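PDB 6KBH: cytochrome P450 monooxygenase from Rhodococcus sp. ECU0066, which probably acts as a self-sufficient monooxygenase, passing electrons through FMN and a [2Fe-2S] cluster to a P450 heme within one chain. Local coordinates for residues Arg203-Ala208 and Val229-Gln234; His510-Cys515 and Ser519-Leu524; Ala593-Val598 and Gly603-His608. All coordinates share one frame; numbering follows the deposited sequence.

Contact 1 (Arg203-Ala208 and Val229-Gln234); sequences REYSIA and VGKFWQ
The ring of Tyr205 lies flat against the side chain of Lys231. Lys231 CB stands over the centre of one ring face, 3.8 Å from the centroid and only 7° off the ring normal, a CH-pi contact. Further out, Lys231 CD comes within 3.8 Å of Tyr205 CE1, at the rim. The two side chains cross at about a right angle. Tyr205 CG lies beside its own backbone N and anti to the carbonyl carbon (chi1 -59°), which carries the ring across to the helix. The lysine chain bends at its last torsion. Its NZ turns away to a weak hydrogen bond with Tyr117 OH and a long, weak ion pair with Asp227. Tyr205 CB meets Phe232, the residue after Lys231: Tyr205 CB to Phe232 CB is 3.6 Å. Tyr205 CB also sits near the plane of the Phe232 ring, at its edge.

The contact belongs to the helical P450 part of the chain. Tyr205 is the first residue to leave helical geometry after helix 199-204, and it rests on helix 219-242. With an alanine in place of Tyr205, Lys231 CB and CD are likely to lose the ring face and rim they pack on. The Phe232 side chain also touches Met277 and Ile280 of helix 269-281. The Tyr205 side chain also touches Phe235, one turn further along helix 219-242.

Contact 2 (His510-Cys515 and Ser519-Leu524); sequences HIDVDC and SRQYSL. With FMN (flavin mononucleotide), chain B.
Strands 510-515 and 518-523 form a beta hairpin in the antiparallel sheet of the flavin domain. Val513 and Arg520 are a hydrogen-bonded pair. Val513 N gives a nearly straight bond to Arg520 O at 2.9 Å, and Arg520 N returns one to Val513 O at 3.1 Å. Asp512 and Gln521 are a non-hydrogen-bonded pair whose side chains lie side by side; Asp512 OD2 is held by Arg567. On the face bearing Val513 and Tyr522, Val513 CG1 packs against Tyr522 CD2 at 3.7 Å, and the side chains cross at about a right angle. Cys515 SG lies at the edge of the Tyr522 ring, 3.9 Å from CE2.

Strand 518-523 supplies several of the FMN bonds. FMN O2' donates to Gln521 O at 3.0 Å, and Ser523 N donates to FMN N5 at 3.3 Å. Tyr522 OH and FMN O4' share a weak bond. Arg520 bends at chi2 (-82°), bringing its NH2 within 2.7 Å of FMN O1P, which lies near the guanidinium plane. The positive charge of Arg520 would probably offset the negative charge of the phosphate, while the Ser523 N-H probably tunes the electron density at N5.

Contact 3 (Ala593-Val598 and Gly603-His608); sequences AMADQV and GDYEIH
Gly603 N donates to Val598 O at 3.2 Å, a weak and bent bond. It spans the turn between helix 588-601 and strand 605-611, and is too weak and bent to carry much. These elements, with strand 578-584, form a beta-alpha-beta unit in the parallel sheet of the chain, and the contact is the helix packing back on its following strand. The axes of the two short segments run nearly antiparallel, at 161°, and come within 9.7 Å of each other.

The main apolar contact is Val598 against Tyr605. Their side chains slide past each other in opposite directions. Val598 CG1 is anti to the backbone N (chi1 179°), which sends this branch to the strand, where it meets Tyr605 CD1 at 3.5 Å. Tyr605 CG sits between its backbone N and carbonyl carbon, and CD1 faces Val598. Over one ring face lies the backbone oxygen of Ala595, offset toward the rim. The Tyr605 ring also meets His627 with the planes at about 80°, and Asp596 holds that histidine by a hydrogen bond. Val598 and Tyr605 reach strand 578-584 as well, through Tyr579 and Phe581 respectively. Two residues on from Tyr605, Ile607 CG2 lies 4.4 Å from Ala595 CB, a loose apolar contact.

The three contacts follow one another along the chain without overlap. Contact 1 lies in the helical P450 part, and contacts 2 and 3 lie in the reductase part, on the opposite side of the chain's centre. The centres of contacts 1 and 2 are about 51 Å apart, and those of contacts 1 and 3 are about 73 Å apart. Contacts 2 and 3 are closer, with centres about 23 Å apart, but use different sheets: the antiparallel sheet whose strand 518-523 lines the FMN site and the parallel sheet with its helices. They touch where Leu524 O packs against Ala593 CB at 3.8 Å. The spacing fits a protein whose heme and flavin modules are separate folds on one chain.

Contact 1 (Arg203-Ala208 and Val229-Gln234)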
loop_
_atom_site.group_PDB
_atom_site.type_symbol
_atom_site.label_atom_id
_atom_site.label_comp_id
_atom_site.label_asym_id
_atom_site.label_seq_id
_atom_site.Cartn_x
_atom_site.Cartn_y
_atom_site.Cartn_z
ATOM N N ARG A 203 29.898 6.582 -3.646
ATOM C CA ARG A 203 29.702 5.220 -3.158
ATOM C C ARG A 203 30.930 4.712 -2.415
ATOM O O ARG A 203 30.803 4.038 -1.387
ATOM C CB ARG A 203 29.379 4.289 -4.319
ATOM C CG ARG A 203 28.516 4.913 -5.375
ATOM C CD ARG A 203 28.606 4.173 -6.692
ATOM N NE ARG A 203 27.910 2.895 -6.622
ATOM C CZ ARG A 203 28.484 1.747 -6.280
ATOM N NH1 ARG A 203 29.780 1.704 -5.992
ATOM N NH2 ARG A 203 27.763 0.636 -6.238
ATOM N N GLU A 204 32.127 4.997 -2.939
ATOM C CA GLU A 204 33.350 4.651 -2.223
ATOM C C GLU A 204 33.306 5.193 -0.801
ATOM O O GLU A 204 33.751 4.531 0.144
ATOM C CB GLU A 204 34.561 5.199 -2.986
ATOM C CG GLU A 204 35.903 4.505 -2.737
ATOM C CD GLU A 204 36.578 4.925 -1.439
ATOM O OE1 GLU A 204 37.285 5.952 -1.464
ATOM O OE2 GLU A 204 36.411 4.243 -0.402
ATOM N N TYR A 205 32.737 6.385 -0.628
ATOM C CA TYR A 205 32.605 7.023 0.672
ATOM C C TYR A 205 31.322 6.628 1.400
ATOM O O TYR A 205 31.009 7.220 2.437
ATOM C CB TYR A 205 32.659 8.548 0.521
ATOM C CG TYR A 205 33.924 9.098 -0.115
ATOM C CD1 TYR A 205 35.084 8.338 -0.195
ATOM C CD2 TYR A 205 33.950 10.385 -0.638
ATOM C CE1 TYR A 205 36.234 8.845 -0.779
ATOM C CE2 TYR A 205 35.095 10.901 -1.216
ATOM C CZ TYR A 205 36.234 10.127 -1.288
ATOM O OH TYR A 205 37.374 10.637 -1.872
ATOM N N SER A 206 30.571 5.657 0.880
ATOM C CA SER A 206 29.339 5.184 1.502
ATOM C C SER A 206 29.630 3.906 2.280
ATOM O O SER A 206 30.150 2.939 1.715
ATOM C CB SER A 206 28.258 4.927 0.451
ATOM O OG SER A 206 27.877 6.124 -0.203
ATOM N N ILE A 207 29.293 3.901 3.572
ATOM C CA ILE A 207 29.673 2.820 4.475
ATOM C C ILE A 207 28.509 2.467 5.392
ATOM O O ILE A 207 27.475 3.139 5.423
ATOM C CB ILE A 207 30.908 3.175 5.327
ATOM C CG1 ILE A 207 30.630 4.428 6.158
ATOM C CG2 ILE A 207 32.142 3.346 4.454
ATOM C CD1 ILE A 207 31.588 4.618 7.302
ATOM N N ALA A 208 28.705 1.392 6.152
ATOM C CA ALA A 208 27.732 0.980 7.152
ATOM C C ALA A 208 27.825 1.876 8.381
ATOM O O ALA A 208 28.918 2.231 8.831
ATOM C CB ALA A 208 27.958 -0.479 7.542
ATOM N N VAL A 229 32.989 9.709 6.465
ATOM C CA VAL A 229 31.895 10.676 6.461
ATOM C C VAL A 229 32.415 12.069 6.134
ATOM O O VAL A 229 31.767 12.835 5.410
ATOM C CB VAL A 229 31.150 10.635 7.810
ATOM C CG1 VAL A 229 30.175 11.795 7.931
ATOM C CG2 VAL A 229 30.421 9.308 7.965
ATOM N N GLY A 230 33.596 12.418 6.651
ATOM C CA GLY A 230 34.183 13.709 6.325
ATOM C C GLY A 230 34.570 13.825 4.863
ATOM O O GLY A 230 34.326 14.858 4.230
ATOM N N LYS A 231 35.193 12.776 4.311
ATOM C CA LYS A 231 35.476 12.733 2.879
ATOM C C LYS A 231 34.216 12.984 2.076
ATOM O O LYS A 231 34.206 13.774 1.124
ATOM C CB LYS A 231 36.067 11.377 2.487
ATOM C CG LYS A 231 37.472 11.097 2.972
ATOM C CD LYS A 231 37.912 9.715 2.512
ATOM C CE LYS A 231 39.166 9.256 3.231
ATOM N NZ LYS A 231 40.334 10.107 2.887
ATOM N N PHE A 232 33.134 12.324 2.467
ATOM C CA PHE A 232 31.893 12.412 1.717
ATOM C C PHE A 232 31.224 13.777 1.889
ATOM O O PHE A 232 30.534 14.244 0.973
ATOM C CB PHE A 232 30.981 11.261 2.152
ATOM C CG PHE A 232 29.561 11.401 1.714
ATOM C CD1 PHE A 232 28.695 12.227 2.401
ATOM C CD2 PHE A 232 29.084 10.697 0.622
ATOM C CE1 PHE A 232 27.416 12.389 1.989
ATOM C CE2 PHE A 232 27.772 10.844 0.217
ATOM C CZ PHE A 232 26.936 11.693 0.910
ATOM N N TRP A 233 31.434 14.447 3.028
ATOM C CA TRP A 233 30.745 15.712 3.273
ATOM C C TRP A 233 31.241 16.812 2.344
ATOM O O TRP A 233 30.441 17.595 1.818
ATOM C CB TRP A 233 30.925 16.129 4.726
ATOM C CG TRP A 233 30.480 17.527 5.023
ATOM C CD1 TRP A 233 31.268 18.635 5.104
ATOM C CD2 TRP A 233 29.143 17.964 5.297
ATOM N NE1 TRP A 233 30.508 19.737 5.405
ATOM C CE2 TRP A 233 29.199 19.352 5.530
ATOM C CE3 TRP A 233 27.905 17.318 5.366
ATOM C CZ2 TRP A 233 28.066 20.106 5.825
ATOM C CZ3 TRP A 233 26.781 18.067 5.661
ATOM C CH2 TRP A 233 26.870 19.447 5.886
ATOM N N GLN A 234 32.558 16.904 2.143
ATOM C CA GLN A 234 33.090 17.987 1.325
ATOM C C GLN A 234 33.061 17.672 -0.162
ATOM O O GLN A 234 32.896 18.592 -0.969
ATOM C CB GLN A 234 34.514 18.352 1.769
ATOM C CG GLN A 234 35.624 17.429 1.300
ATOM C CD GLN A 234 37.002 17.978 1.640
ATOM O OE1 GLN A 234 37.124 19.081 2.177
ATOM N NE2 GLN A 234 38.043 17.210 1.336
#

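Contact 2 (His510-Cys515 and Ser519-Leu524)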
loop_
_atom_site.group_PDB
_atom_site.type_symbol
_atom_site.label_atom_id
_atom_site.label_comp_id
_atom_site.label_asym_id
_atom_site.label_seq_id
_atom_site.Cartn_x
_atom_site.Cartn_y
_atom_site.Cartn_z
ATOM N N HIS A 510 -20.845 -7.651 -8.105
ATOM C CA HIS A 510 -19.930 -7.472 -9.218
ATOM C C HIS A 510 -18.539 -7.909 -8.784
ATOM O O HIS A 510 -18.321 -8.301 -7.635
ATOM C CB HIS A 510 -19.904 -6.011 -9.674
ATOM C CG HIS A 510 -19.594 -5.051 -8.567
ATOM N ND1 HIS A 510 -20.578 -4.410 -7.846
ATOM C CD2 HIS A 510 -18.414 -4.641 -8.044
ATOM C CE1 HIS A 510 -20.017 -3.637 -6.935
ATOM N NE2 HIS A 510 -18.705 -3.757 -7.034
ATOM N N ILE A 511 -17.580 -7.835 -9.708
ATOM C CA ILE A 511 -16.179 -8.019 -9.354
ATOM C C ILE A 511 -15.332 -7.008 -10.105
ATOM O O ILE A 511 -15.701 -6.522 -11.174
ATOM C CB ILE A 511 -15.624 -9.418 -9.663
ATOM C CG1 ILE A 511 -16.670 -10.497 -9.552
ATOM C CG2 ILE A 511 -14.591 -9.792 -8.647
ATOM C CD1 ILE A 511 -16.164 -11.750 -10.171
ATOM N N ASP A 512 -14.156 -6.737 -9.549
ATOM C CA ASP A 512 -13.177 -5.852 -10.164
ATOM C C ASP A 512 -12.093 -6.709 -10.809
ATOM O O ASP A 512 -11.302 -7.354 -10.113
ATOM C CB ASP A 512 -12.596 -4.886 -9.136
ATOM C CG ASP A 512 -13.668 -4.074 -8.437
ATOM O OD1 ASP A 512 -14.818 -4.553 -8.358
ATOM O OD2 ASP A 512 -13.369 -2.949 -7.985
ATOM N N VAL A 513 -12.065 -6.713 -12.138
ATOM C CA VAL A 513 -11.160 -7.545 -12.920
ATOM C C VAL A 513 -10.212 -6.632 -13.685
ATOM O O VAL A 513 -10.652 -5.676 -14.334
ATOM C CB VAL A 513 -11.939 -8.467 -13.877
ATOM C CG1 VAL A 513 -13.008 -7.683 -14.624
ATOM C CG2 VAL A 513 -10.994 -9.147 -14.843
ATOM N N ASP A 514 -8.914 -6.919 -13.604
ATOM C CA ASP A 514 -7.909 -6.092 -14.266
ATOM C C ASP A 514 -7.931 -6.344 -15.766
ATOM O O ASP A 514 -7.417 -7.362 -16.233
ATOM C CB ASP A 514 -6.525 -6.386 -13.699
ATOM C CG ASP A 514 -6.333 -5.821 -12.316
ATOM O OD1 ASP A 514 -7.293 -5.228 -11.780
ATOM O OD2 ASP A 514 -5.221 -5.965 -11.769
ATOM N N CYS A 515 -8.485 -5.407 -16.535
ATOM C CA CYS A 515 -8.543 -5.557 -17.989
ATOM C C CYS A 515 -7.303 -4.907 -18.594
ATOM O O CYS A 515 -7.320 -3.775 -19.083
ATOM C CB CYS A 515 -9.829 -4.958 -18.541
ATOM S SG CYS A 515 -11.304 -5.450 -17.631
ATOM N N SER A 519 -8.622 -1.583 -14.419
ATOM C CA SER A 519 -9.596 -2.443 -13.767
ATOM C C SER A 519 -11.000 -1.931 -14.057
ATOM O O SER A 519 -11.252 -0.723 -14.019
ATOM C CB SER A 519 -9.362 -2.505 -12.252
ATOM O OG SER A 519 -9.746 -1.298 -11.616
ATOM N N ARG A 520 -11.904 -2.855 -14.361
ATOM C CA ARG A 520 -13.315 -2.554 -14.536
ATOM C C ARG A 520 -14.119 -3.563 -13.728
ATOM O O ARG A 520 -13.621 -4.633 -13.372
ATOM C CB ARG A 520 -13.732 -2.605 -16.016
ATOM C CG ARG A 520 -12.898 -1.727 -16.942
ATOM C CD ARG A 520 -13.360 -0.279 -16.913
ATOM N NE ARG A 520 -12.700 0.519 -17.942
ATOM C CZ ARG A 520 -11.682 1.343 -17.714
ATOM N NH1 ARG A 520 -11.203 1.485 -16.487
ATOM N NH2 ARG A 520 -11.146 2.028 -18.715
ATOM N N GLN A 521 -15.369 -3.217 -13.438
ATOM C CA GLN A 521 -16.277 -4.110 -12.734
ATOM C C GLN A 521 -17.387 -4.574 -13.662
ATOM O O GLN A 521 -17.898 -3.796 -14.470
ATOM C CB GLN A 521 -16.893 -3.443 -11.502
ATOM C CG GLN A 521 -15.905 -2.691 -10.646
ATOM C CD GLN A 521 -16.171 -1.207 -10.653
ATOM O OE1 GLN A 521 -17.167 -0.742 -10.096
ATOM N NE2 GLN A 521 -15.291 -0.452 -11.298
ATOM N N TYR A 522 -17.762 -5.845 -13.528
ATOM C CA TYR A 522 -18.827 -6.442 -14.323
ATOM C C TYR A 522 -19.668 -7.342 -13.430
ATOM O O TYR A 522 -19.119 -8.194 -12.727
ATOM C CB TYR A 522 -18.245 -7.226 -15.508
ATOM C CG TYR A 522 -17.354 -6.385 -16.407
ATOM C CD1 TYR A 522 -17.856 -5.264 -17.037
ATOM C CD2 TYR A 522 -16.014 -6.701 -16.614
ATOM C CE1 TYR A 522 -17.079 -4.477 -17.849
ATOM C CE2 TYR A 522 -15.213 -5.902 -17.441
ATOM C CZ TYR A 522 -15.765 -4.788 -18.052
ATOM O OH TYR A 522 -15.050 -3.952 -18.878
ATOM N N SER A 523 -20.991 -7.150 -13.458
ATOM C CA SER A 523 -21.904 -7.968 -12.665
ATOM C C SER A 523 -21.711 -9.457 -12.956
ATOM O O SER A 523 -21.115 -9.857 -13.963
ATOM C CB SER A 523 -23.355 -7.572 -12.944
ATOM O OG SER A 523 -23.601 -6.226 -12.579
ATOM N N LEU A 524 -22.221 -10.283 -12.046
ATOM C CA LEU A 524 -22.101 -11.734 -12.146
ATOM C C LEU A 524 -23.446 -12.343 -12.499
ATOM O O LEU A 524 -24.390 -12.297 -11.700
ATOM C CB LEU A 524 -21.558 -12.323 -10.851
ATOM C CG LEU A 524 -20.142 -11.812 -10.666
ATOM C CD1 LEU A 524 -19.892 -11.546 -9.207
ATOM C CD2 LEU A 524 -19.206 -12.839 -11.239
HETATM N N1 FMN B . -19.650 -0.752 -13.938
HETATM C C2 FMN B . -19.814 -0.563 -12.621
HETATM O O2 FMN B . -19.380 0.514 -12.096
HETATM N N3 FMN B . -20.414 -1.466 -11.835
HETATM C C4 FMN B . -20.874 -2.607 -12.386
HETATM O O4 FMN B . -21.487 -3.537 -11.614
HETATM C C4A FMN B . -20.721 -2.831 -13.753
HETATM N N5 FMN B . -21.184 -3.972 -14.288
HETATM C C5A FMN B . -21.026 -4.176 -15.601
HETATM C C6 FMN B . -21.514 -5.360 -16.122
HETATM C C7 FMN B . -21.382 -5.622 -17.465
HETATM C C7M FMN B . -21.966 -6.985 -17.910
HETATM C C8 FMN B . -20.762 -4.699 -18.317
HETATM C C8M FMN B . -20.588 -4.947 -19.802
HETATM C C9 FMN B . -20.285 -3.502 -17.794
HETATM C C9A FMN B . -20.401 -3.235 -16.426
HETATM N N10 FMN B . -19.943 -2.084 -15.885
HETATM C C10 FMN B . -20.094 -1.876 -14.548
HETATM C "C1'" FMN B . -19.236 -1.051 -16.705
HETATM C "C2'" FMN B . -17.761 -1.337 -16.838
HETATM O "O2'" FMN B . -17.064 -1.206 -15.668
HETATM C "C3'" FMN B . -17.127 -0.445 -17.875
HETATM O "O3'" FMN B . -17.314 0.925 -17.636
HETATM C "C4'" FMN B . -17.613 -0.812 -19.294
HETATM O "O4'" FMN B . -17.666 -2.135 -19.672
HETATM C "C5'" FMN B . -16.685 -0.203 -20.387
HETATM O "O5'" FMN B . -15.256 -0.253 -20.152
HETATM P P FMN B . -14.325 0.670 -21.018
HETATM O O1P FMN B . -13.032 0.925 -20.287
HETATM O O2P FMN B . -13.995 0.022 -22.325
HETATM O O3P FMN B . -15.059 1.951 -21.261
#

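Contact 3 (Ala593-Val598 and Gly603-His608)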
loop_
_atom_site.group_PDB
_atom_site.type_symbol
_atom_site.label_atom_id
_atom_site.label_comp_id
_atom_site.label_asym_id
_atom_site.label_seq_id
_atom_site.Cartn_x
_atom_site.Cartn_y
_atom_site.Cartn_z
ATOM N N ALA A 593 -29.722 -12.125 -12.260
ATOM C CA ALA A 593 -29.417 -12.839 -11.026
ATOM C C ALA A 593 -30.415 -12.490 -9.932
ATOM O O ALA A 593 -30.739 -13.341 -9.096
ATOM C CB ALA A 593 -27.991 -12.533 -10.575
ATOM N N MET A 594 -30.907 -11.247 -9.920
ATOM C CA MET A 594 -31.957 -10.875 -8.976
ATOM C C MET A 594 -33.275 -11.549 -9.328
ATOM O O MET A 594 -34.048 -11.917 -8.436
ATOM C CB MET A 594 -32.121 -9.356 -8.943
ATOM C CG MET A 594 -30.820 -8.600 -8.763
ATOM S SD MET A 594 -31.006 -6.825 -8.971
ATOM C CE MET A 594 -31.555 -6.344 -7.336
ATOM N N ALA A 595 -33.551 -11.712 -10.623
ATOM C CA ALA A 595 -34.723 -12.474 -11.036
ATOM C C ALA A 595 -34.638 -13.914 -10.546
ATOM O O ALA A 595 -35.654 -14.516 -10.180
ATOM C CB ALA A 595 -34.868 -12.429 -12.556
ATOM N N ASP A 596 -33.429 -14.480 -10.522
ATOM C CA ASP A 596 -33.274 -15.872 -10.111
ATOM C C ASP A 596 -33.469 -16.039 -8.608
ATOM O O ASP A 596 -34.107 -17.008 -8.174
ATOM C CB ASP A 596 -31.908 -16.398 -10.545
ATOM C CG ASP A 596 -31.825 -16.638 -12.041
ATOM O OD1 ASP A 596 -32.887 -16.678 -12.696
ATOM O OD2 ASP A 596 -30.701 -16.799 -12.558
ATOM N N GLN A 597 -32.922 -15.123 -7.797
ATOM C CA GLN A 597 -33.176 -15.168 -6.357
ATOM C C GLN A 597 -34.669 -15.216 -6.066
ATOM O O GLN A 597 -35.126 -16.001 -5.229
ATOM C CB GLN A 597 -32.560 -13.959 -5.639
ATOM C CG GLN A 597 -31.089 -13.695 -5.873
ATOM C CD GLN A 597 -30.339 -13.427 -4.571
ATOM O OE1 GLN A 597 -30.001 -14.354 -3.836
ATOM N NE2 GLN A 597 -30.134 -12.156 -4.254
ATOM N N VAL A 598 -35.446 -14.389 -6.766
ATOM C CA VAL A 598 -36.864 -14.258 -6.460
ATOM C C VAL A 598 -37.646 -15.479 -6.926
ATOM O O VAL A 598 -38.646 -15.851 -6.305
ATOM C CB VAL A 598 -37.419 -12.964 -7.074
ATOM C CG1 VAL A 598 -38.900 -12.824 -6.778
ATOM C CG2 VAL A 598 -36.658 -11.761 -6.540
ATOM N N GLY A 603 -41.652 -15.745 -5.236
ATOM C CA GLY A 603 -42.224 -14.424 -5.021
ATOM C C GLY A 603 -42.607 -13.789 -6.338
ATOM O O GLY A 603 -41.957 -14.002 -7.321
ATOM N N ASP A 604 -43.646 -12.977 -6.365
ATOM C CA ASP A 604 -44.095 -12.373 -7.607
ATOM C C ASP A 604 -43.130 -11.349 -8.130
ATOM O O ASP A 604 -42.758 -10.474 -7.448
ATOM C CB ASP A 604 -45.545 -11.849 -7.399
ATOM C CG ASP A 604 -46.010 -10.833 -8.445
ATOM O OD1 ASP A 604 -45.353 -10.652 -9.454
ATOM O OD2 ASP A 604 -47.042 -10.184 -8.247
ATOM N N TYR A 605 -42.771 -11.451 -9.386
ATOM C CA TYR A 605 -41.860 -10.485 -9.977
ATOM C C TYR A 605 -42.214 -10.289 -11.445
ATOM O O TYR A 605 -42.821 -11.154 -12.081
ATOM C CB TYR A 605 -40.395 -10.920 -9.819
ATOM C CG TYR A 605 -40.048 -12.216 -10.514
ATOM C CD1 TYR A 605 -40.367 -13.437 -9.937
ATOM C CD2 TYR A 605 -39.391 -12.220 -11.737
ATOM C CE1 TYR A 605 -40.052 -14.625 -10.559
ATOM C CE2 TYR A 605 -39.069 -13.408 -12.370
ATOM C CZ TYR A 605 -39.403 -14.607 -11.774
ATOM O OH TYR A 605 -39.091 -15.796 -12.392
ATOM N N GLU A 606 -41.825 -9.130 -11.975
ATOM C CA GLU A 606 -42.112 -8.759 -13.355
ATOM C C GLU A 606 -40.869 -8.110 -13.943
ATOM O O GLU A 606 -40.367 -7.133 -13.388
ATOM C CB GLU A 606 -43.307 -7.798 -13.423
ATOM C CG GLU A 606 -44.084 -7.862 -14.724
ATOM C CD GLU A 606 -45.337 -7.006 -14.702
ATOM O OE1 GLU A 606 -45.350 -5.988 -13.976
ATOM O OE2 GLU A 606 -46.306 -7.351 -15.412
ATOM N N ILE A 607 -40.364 -8.634 -15.057
ATOM C CA ILE A 607 -39.102 -8.152 -15.608
ATOM C C ILE A 607 -39.332 -7.632 -17.021
ATOM O O ILE A 607 -39.997 -8.283 -17.837
ATOM C CB ILE A 607 -38.005 -9.233 -15.567
ATOM C CG1 ILE A 607 -38.145 -10.267 -16.667
ATOM C CG2 ILE A 607 -38.097 -10.021 -14.303
ATOM C CD1 ILE A 607 -37.034 -11.276 -16.579
ATOM N N HIS A 608 -38.806 -6.438 -17.289
ATOM C CA HIS A 608 -39.019 -5.719 -18.535
ATOM C C HIS A 608 -37.640 -5.403 -19.105
ATOM O O HIS A 608 -36.849 -4.703 -18.463
ATOM C CB HIS A 608 -39.836 -4.438 -18.293
ATOM C CG HIS A 608 -41.264 -4.681 -17.931
ATOM N ND1 HIS A 608 -42.281 -4.676 -18.862
ATOM C CD2 HIS A 608 -41.855 -4.907 -16.735
ATOM C CE1 HIS A 608 -43.437 -4.905 -18.265
ATOM N NE2 HIS A 608 -43.207 -5.050 -16.972
#